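Local atomic coordinates of neurotoxin (PDB entry 2QN0), a protein that cleaves neuronal SNARE proteins as the zinc-dependent light-chain protease of botulinum neurotoxin serotype C1, with a dual substrate specificity for SNAP-25 and syntaxin. Residues 48-53 with 191-196; 74-79 with 159-164. All coordinates share one frame; numbering follows the deposited sequence.

Contact 1: 48-53 with 191-196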
loop_
_atom_site.group_PDB
_atom_site.type_symbol
_atom_site.label_atom_id
_atom_site.label_comp_id
_atom_site.label_asym_id
_atom_site.label_seq_id
_atom_site.Cartn_x
_atom_site.Cartn_y
_atom_site.Cartn_z
ATOM N N ASP A 48 -14.009 0.598 4.944
ATOM C CA ASP A 48 -15.097 1.160 4.140
ATOM C C ASP A 48 -14.688 1.311 2.677
ATOM O O ASP A 48 -13.499 1.328 2.356
ATOM C CB ASP A 48 -15.477 2.565 4.622
ATOM C CG ASP A 48 -15.916 2.610 6.066
ATOM O OD1 ASP A 48 -16.161 1.544 6.671
ATOM O OD2 ASP A 48 -16.024 3.740 6.589
ATOM N N ARG A 49 -15.675 1.436 1.794
ATOM C CA ARG A 49 -15.384 1.664 0.383
ATOM C C ARG A 49 -14.865 3.103 0.358
ATOM O O ARG A 49 -15.263 3.923 1.192
ATOM C CB ARG A 49 -16.653 1.523 -0.472
ATOM C CG ARG A 49 -17.202 0.100 -0.533
ATOM C CD ARG A 49 -16.201 -0.866 -1.175
ATOM N NE ARG A 49 -16.059 -0.647 -2.616
ATOM C CZ ARG A 49 -16.931 -1.072 -3.527
ATOM N NH1 ARG A 49 -18.011 -1.747 -3.150
ATOM N NH2 ARG A 49 -16.723 -0.827 -4.817
ATOM N N PHE A 50 -13.985 3.409 -0.592
ATOM C CA PHE A 50 -13.368 4.731 -0.684
ATOM C C PHE A 50 -13.465 5.310 -2.094
ATOM O O PHE A 50 -13.339 4.588 -3.077
ATOM C CB PHE A 50 -11.886 4.606 -0.283
ATOM C CG PHE A 50 -11.125 5.910 -0.270
ATOM C CD1 PHE A 50 -11.208 6.773 0.818
ATOM C CD2 PHE A 50 -10.290 6.250 -1.331
ATOM C CE1 PHE A 50 -10.466 7.956 0.855
ATOM C CE2 PHE A 50 -9.542 7.434 -1.305
ATOM C CZ PHE A 50 -9.632 8.287 -0.209
ATOM N N SER A 51 -13.688 6.615 -2.190
ATOM C CA SER A 51 -13.763 7.260 -3.494
ATOM C C SER A 51 -13.261 8.692 -3.444
ATOM O O SER A 51 -13.325 9.352 -2.405
ATOM C CB SER A 51 -15.195 7.246 -4.033
ATOM O OG SER A 51 -15.253 7.887 -5.300
ATOM N N ARG A 52 -12.749 9.159 -4.578
ATOM C CA ARG A 52 -12.242 10.518 -4.703
ATOM C C ARG A 52 -13.073 11.284 -5.728
ATOM O O ARG A 52 -12.834 12.465 -5.973
ATOM C CB ARG A 52 -10.773 10.497 -5.136
ATOM C CG ARG A 52 -9.821 9.979 -4.062
ATOM C CD ARG A 52 -9.815 10.923 -2.872
ATOM N NE ARG A 52 -9.402 12.261 -3.278
ATOM C CZ ARG A 52 -10.084 13.369 -3.011
ATOM N NH1 ARG A 52 -11.221 13.308 -2.330
ATOM N NH2 ARG A 52 -9.633 14.540 -3.436
ATOM N N ASN A 53 -14.052 10.606 -6.317
ATOM C CA ASN A 53 -14.916 11.232 -7.318
ATOM C C ASN A 53 -16.135 11.906 -6.695
ATOM O O ASN A 53 -16.774 11.350 -5.802
ATOM C CB ASN A 53 -15.394 10.192 -8.336
ATOM C CG ASN A 53 -14.260 9.592 -9.137
ATOM O OD1 ASN A 53 -13.470 10.310 -9.753
ATOM N ND2 ASN A 53 -14.175 8.267 -9.140
ATOM N N ILE A 191 -2.883 6.351 1.300
ATOM C CA ILE A 191 -4.138 5.640 1.504
ATOM C C ILE A 191 -4.113 4.510 0.487
ATOM O O ILE A 191 -3.925 4.742 -0.709
ATOM C CB ILE A 191 -5.381 6.524 1.256
ATOM C CG1 ILE A 191 -5.526 7.542 2.393
ATOM C CG2 ILE A 191 -6.634 5.642 1.161
ATOM C CD1 ILE A 191 -6.764 8.423 2.295
ATOM N N ILE A 192 -4.263 3.286 0.978
ATOM C CA ILE A 192 -4.274 2.100 0.132
ATOM C C ILE A 192 -5.705 1.567 0.096
ATOM O O ILE A 192 -6.247 1.202 1.135
ATOM C CB ILE A 192 -3.361 0.990 0.714
ATOM C CG1 ILE A 192 -1.896 1.443 0.690
ATOM C CG2 ILE A 192 -3.539 -0.306 -0.081
ATOM C CD1 ILE A 192 -0.931 0.447 1.337
ATOM N N SER A 193 -6.311 1.538 -1.089
ATOM C CA SER A 193 -7.683 1.037 -1.249
ATOM C C SER A 193 -7.554 -0.331 -1.902
ATOM O O SER A 193 -7.037 -0.457 -3.019
ATOM C CB SER A 193 -8.492 1.996 -2.118
ATOM O OG SER A 193 -8.520 3.280 -1.516
ATOM N N ILE A 194 -8.057 -1.357 -1.223
ATOM C CA ILE A 194 -7.858 -2.710 -1.711
ATOM C C ILE A 194 -8.755 -3.754 -1.048
ATOM O O ILE A 194 -9.355 -3.504 -0.002
ATOM C CB ILE A 194 -6.394 -3.090 -1.396
ATOM C CG1 ILE A 194 -6.019 -4.455 -1.965
ATOM C CG2 ILE A 194 -6.203 -3.091 0.126
ATOM C CD1 ILE A 194 -4.559 -4.811 -1.714
ATOM N N SER A 195 -8.839 -4.918 -1.684
ATOM C CA SER A 195 -9.553 -6.068 -1.139
ATOM C C SER A 195 -8.752 -7.264 -1.634
ATOM O O SER A 195 -9.015 -7.799 -2.708
ATOM C CB SER A 195 -10.986 -6.169 -1.642
ATOM O OG SER A 195 -11.611 -7.272 -0.999
ATOM N N PRO A 196 -7.752 -7.693 -0.850
ATOM C CA PRO A 196 -6.887 -8.822 -1.198
ATOM C C PRO A 196 -7.560 -10.152 -1.517
ATOM O O PRO A 196 -6.979 -10.961 -2.240
ATOM C CB PRO A 196 -5.951 -8.928 0.005
ATOM C CG PRO A 196 -5.879 -7.520 0.509
ATOM C CD PRO A 196 -7.321 -7.079 0.419
#
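Ile191, the first residue of 191-196 to meet 48-53, lays both arms of its branched side chain against Phe50. Its CG2 methyl stands over one face of the phenyl ring, offset toward the rim, with CG2 4.3 Å from the Phe50 centroid and 13° off the ring normal: a CH-pi contact. The longer arm reaches the far end of the same ring, where Ile191 CD1 lies 3.8 Å from Phe50 CZ. The two side chains cross at about a right angle, and Phe50 presents its ring this way because CG is anti to the backbone N (chi1 -177°), sending the phenyl group from its loop toward the strand.

Ile192 turns to the other side of the strand and packs on Glu230 and Leu231 of helix 223-238, the helix that carries two of the zinc-binding histidines. Ser193 faces Phe50 once more. Its hydroxyl approaches the ring obliquely, with Ser193 OG 3.5 Å from Phe50 CD2 and 3.8 Å from Phe50 CB. This is van der Waals packing; the polar partner of Ser193 OG is the hydroxyl of Thr159, on strand 156-159, which lies between strands 43-46 and 190-193 in the sheet.

The example illustrates how an aromatic residue can join a loop to a strand that is not the direct sheet neighbour of strand 43-46. The backbone of Phe50 is hydrogen-bonded to that of Pro161, while its side chain also touches Thr159, at the end of strand 156-159, and reaches Ile191 and Ser193 of strand 190-193. Cohesion across the interface comes from dispersion and CH-pi attraction, and the one hydroxyl buried against the ring has its hydrogen-bonding need met by Thr159, consistent with a polar atom being tolerated beside phenyl carbons.

Contact 2: 74-79 with 159-164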
loop_
_atom_site.group_PDB
_atom_site.type_symbol
_atom_site.label_atom_id
_atom_site.label_comp_id
_atom_site.label_asym_id
_atom_site.label_seq_id
_atom_site.Cartn_x
_atom_site.Cartn_y
_atom_site.Cartn_z
ATOM N N PRO A 74 -21.806 -2.511 -5.950
ATOM C CA PRO A 74 -22.155 -1.408 -5.052
ATOM C C PRO A 74 -22.477 -1.816 -3.618
ATOM O O PRO A 74 -22.471 -0.978 -2.721
ATOM C CB PRO A 74 -23.347 -0.765 -5.753
ATOM C CG PRO A 74 -24.025 -1.945 -6.379
ATOM C CD PRO A 74 -22.853 -2.705 -6.970
ATOM N N ASN A 75 -22.742 -3.100 -3.398
ATOM C CA ASN A 75 -23.077 -3.567 -2.057
ATOM C C ASN A 75 -21.916 -4.189 -1.285
ATOM O O ASN A 75 -22.067 -4.537 -0.114
ATOM C CB ASN A 75 -24.240 -4.561 -2.125
ATOM C CG ASN A 75 -25.459 -3.973 -2.805
ATOM O OD1 ASN A 75 -25.915 -2.885 -2.453
ATOM N ND2 ASN A 75 -25.995 -4.690 -3.786
ATOM N N TYR A 76 -20.761 -4.334 -1.927
ATOM C CA TYR A 76 -19.607 -4.907 -1.238
ATOM C C TYR A 76 -19.142 -3.941 -0.145
ATOM O O TYR A 76 -18.889 -2.765 -0.414
ATOM C CB TYR A 76 -18.467 -5.175 -2.224
ATOM C CG TYR A 76 -17.219 -5.699 -1.559
ATOM C CD1 TYR A 76 -17.250 -6.868 -0.802
ATOM C CD2 TYR A 76 -16.008 -5.013 -1.664
ATOM C CE1 TYR A 76 -16.108 -7.343 -0.163
ATOM C CE2 TYR A 76 -14.859 -5.480 -1.028
ATOM C CZ TYR A 76 -14.916 -6.642 -0.281
ATOM O OH TYR A 76 -13.787 -7.104 0.356
ATOM N N LEU A 77 -19.038 -4.453 1.081
ATOM C CA LEU A 77 -18.628 -3.676 2.252
ATOM C C LEU A 77 -19.685 -2.685 2.727
ATOM O O LEU A 77 -19.370 -1.733 3.439
ATOM C CB LEU A 77 -17.327 -2.908 1.985
ATOM C CG LEU A 77 -16.017 -3.690 2.015
ATOM C CD1 LEU A 77 -14.841 -2.704 1.994
ATOM C CD2 LEU A 77 -15.956 -4.551 3.269
ATOM N N SER A 78 -20.939 -2.910 2.349
ATOM C CA SER A 78 -22.009 -2.004 2.750
ATOM C C SER A 78 -22.502 -2.257 4.170
ATOM O O SER A 78 -22.870 -1.321 4.876
ATOM C CB SER A 78 -23.189 -2.108 1.774
ATOM O OG SER A 78 -23.709 -3.426 1.735
ATOM N N THR A 79 -22.507 -3.518 4.589
ATOM C CA THR A 79 -22.981 -3.872 5.925
ATOM C C THR A 79 -21.855 -3.994 6.942
ATOM O O THR A 79 -20.696 -4.191 6.579
ATOM C CB THR A 79 -23.741 -5.209 5.903
ATOM O OG1 THR A 79 -22.841 -6.260 5.534
ATOM C CG2 THR A 79 -24.888 -5.155 4.903
ATOM N N THR A 159 -7.889 1.106 3.241
ATOM C CA THR A 159 -9.344 1.180 3.132
ATOM C C THR A 159 -9.814 0.095 2.182
ATOM O O THR A 159 -9.003 -0.599 1.563
ATOM C CB THR A 159 -9.834 2.519 2.530
ATOM O OG1 THR A 159 -9.576 2.534 1.118
ATOM C CG2 THR A 159 -9.132 3.696 3.179
ATOM N N GLY A 160 -11.130 -0.044 2.079
ATOM C CA GLY A 160 -11.695 -1.011 1.164
ATOM C C GLY A 160 -11.512 -0.449 -0.236
ATOM O O GLY A 160 -11.060 0.690 -0.392
ATOM N N PRO A 161 -11.881 -1.207 -1.274
ATOM C CA PRO A 161 -11.750 -0.790 -2.673
ATOM C C PRO A 161 -12.507 0.467 -3.067
ATOM O O PRO A 161 -13.454 0.890 -2.397
ATOM C CB PRO A 161 -12.274 -1.998 -3.452
ATOM C CG PRO A 161 -12.097 -3.139 -2.512
ATOM C CD PRO A 161 -12.483 -2.547 -1.188
ATOM N N ARG A 162 -12.075 1.057 -4.174
ATOM C CA ARG A 162 -12.738 2.228 -4.721
ATOM C C ARG A 162 -13.791 1.636 -5.658
ATOM O O ARG A 162 -14.270 0.525 -5.419
ATOM C CB ARG A 162 -11.752 3.094 -5.503
ATOM C CG ARG A 162 -10.597 3.645 -4.663
ATOM C CD ARG A 162 -9.928 4.803 -5.388
ATOM N NE ARG A 162 -8.747 5.323 -4.700
ATOM C CZ ARG A 162 -8.140 6.459 -5.037
ATOM N NH1 ARG A 162 -8.608 7.186 -6.044
ATOM N NH2 ARG A 162 -7.067 6.868 -4.377
ATOM N N GLU A 163 -14.136 2.351 -6.725
ATOM C CA GLU A 163 -15.144 1.861 -7.665
ATOM C C GLU A 163 -14.848 0.469 -8.229
ATOM O O GLU A 163 -15.693 -0.427 -8.154
ATOM C CB GLU A 163 -15.332 2.859 -8.816
ATOM C CG GLU A 163 -16.063 4.148 -8.430
ATOM C CD GLU A 163 -15.178 5.168 -7.726
ATOM O OE1 GLU A 163 -13.988 4.875 -7.484
ATOM O OE2 GLU A 163 -15.676 6.274 -7.417
ATOM N N ASN A 164 -13.657 0.284 -8.795
ATOM C CA ASN A 164 -13.274 -1.010 -9.362
ATOM C C ASN A 164 -12.630 -1.868 -8.275
ATOM O O ASN A 164 -11.501 -1.617 -7.854
ATOM C CB ASN A 164 -12.293 -0.810 -10.526
ATOM C CG ASN A 164 -11.978 -2.103 -11.254
ATOM O OD1 ASN A 164 -12.328 -3.188 -10.796
ATOM N ND2 ASN A 164 -11.298 -1.993 -12.394
#
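Leu77 and Tyr76 reach across to Gly160 and Pro161 entirely through carbon. Gly160 has no side chain, which lets Leu77 CD1 settle on the backbone itself, 3.7 Å from Gly160 CA; the same methyl lies 4.0 Å from Pro161 CD. Tyr76 approaches the proline with a ring edge: Tyr76 CE2 is 3.8 Å from Pro161 CD, and Pro161 CG lies in the plane of the aromatic ring. A chi1 of 177° swings the Tyr76 ring away from its own backbone N and toward the proline, while Leu77 CG sits over one face of the Tyr76 ring, offset toward the rim.

The polar interactions work within each segment or through third parties. Asn75 O receives two donors from the same face of its plane, Ser78 N at 3.2 Å and Ser78 OG at 2.7 Å, which doubly close the turn. On the other side Thr159 OG1 donates to Gly160 O over 2.8 Å, in the carbonyl plane and on a lone pair. Arg49 ties the segments to each other, its guanidinium group bonding to the carbonyl oxygens of Tyr76, Pro161 and Arg162, and Tyr76 OH is hydrogen-bonded with Ser195 OG.

Residues 75-78 form a type II beta turn, with Leu77 in the left-handed backbone region (phi 72°) at its third position. Thr79 follows as the N-cap of helix 80-97. The arrangement is thus a turn leading into a capped helix, packed by its two central side chains on the loop that leaves strand 156-159.

How the contacts relate
Contacts 1 and 2 lie side by side, their centres about 7 Å apart. Along the chain the order is 48-53, 74-79, 159-164, 191-196, so contact 2 falls wholly within the span bridged by contact 1. The mixed sheet explains the closeness: strand 156-159 lies between 43-46 and 190-193, and the loops that follow these three strands gather at one end of it. Direct links include a probable hydrogen bond from Thr159 N to Ile192 O (2.7 Å) and packing of Ser195 on Pro161. The two contacts together join the loop before helix 80-97 to the loop after strand 156-159 and to strand 190-193, whose other side packs on helix 223-238, which carries His229 and His233 of the zinc site.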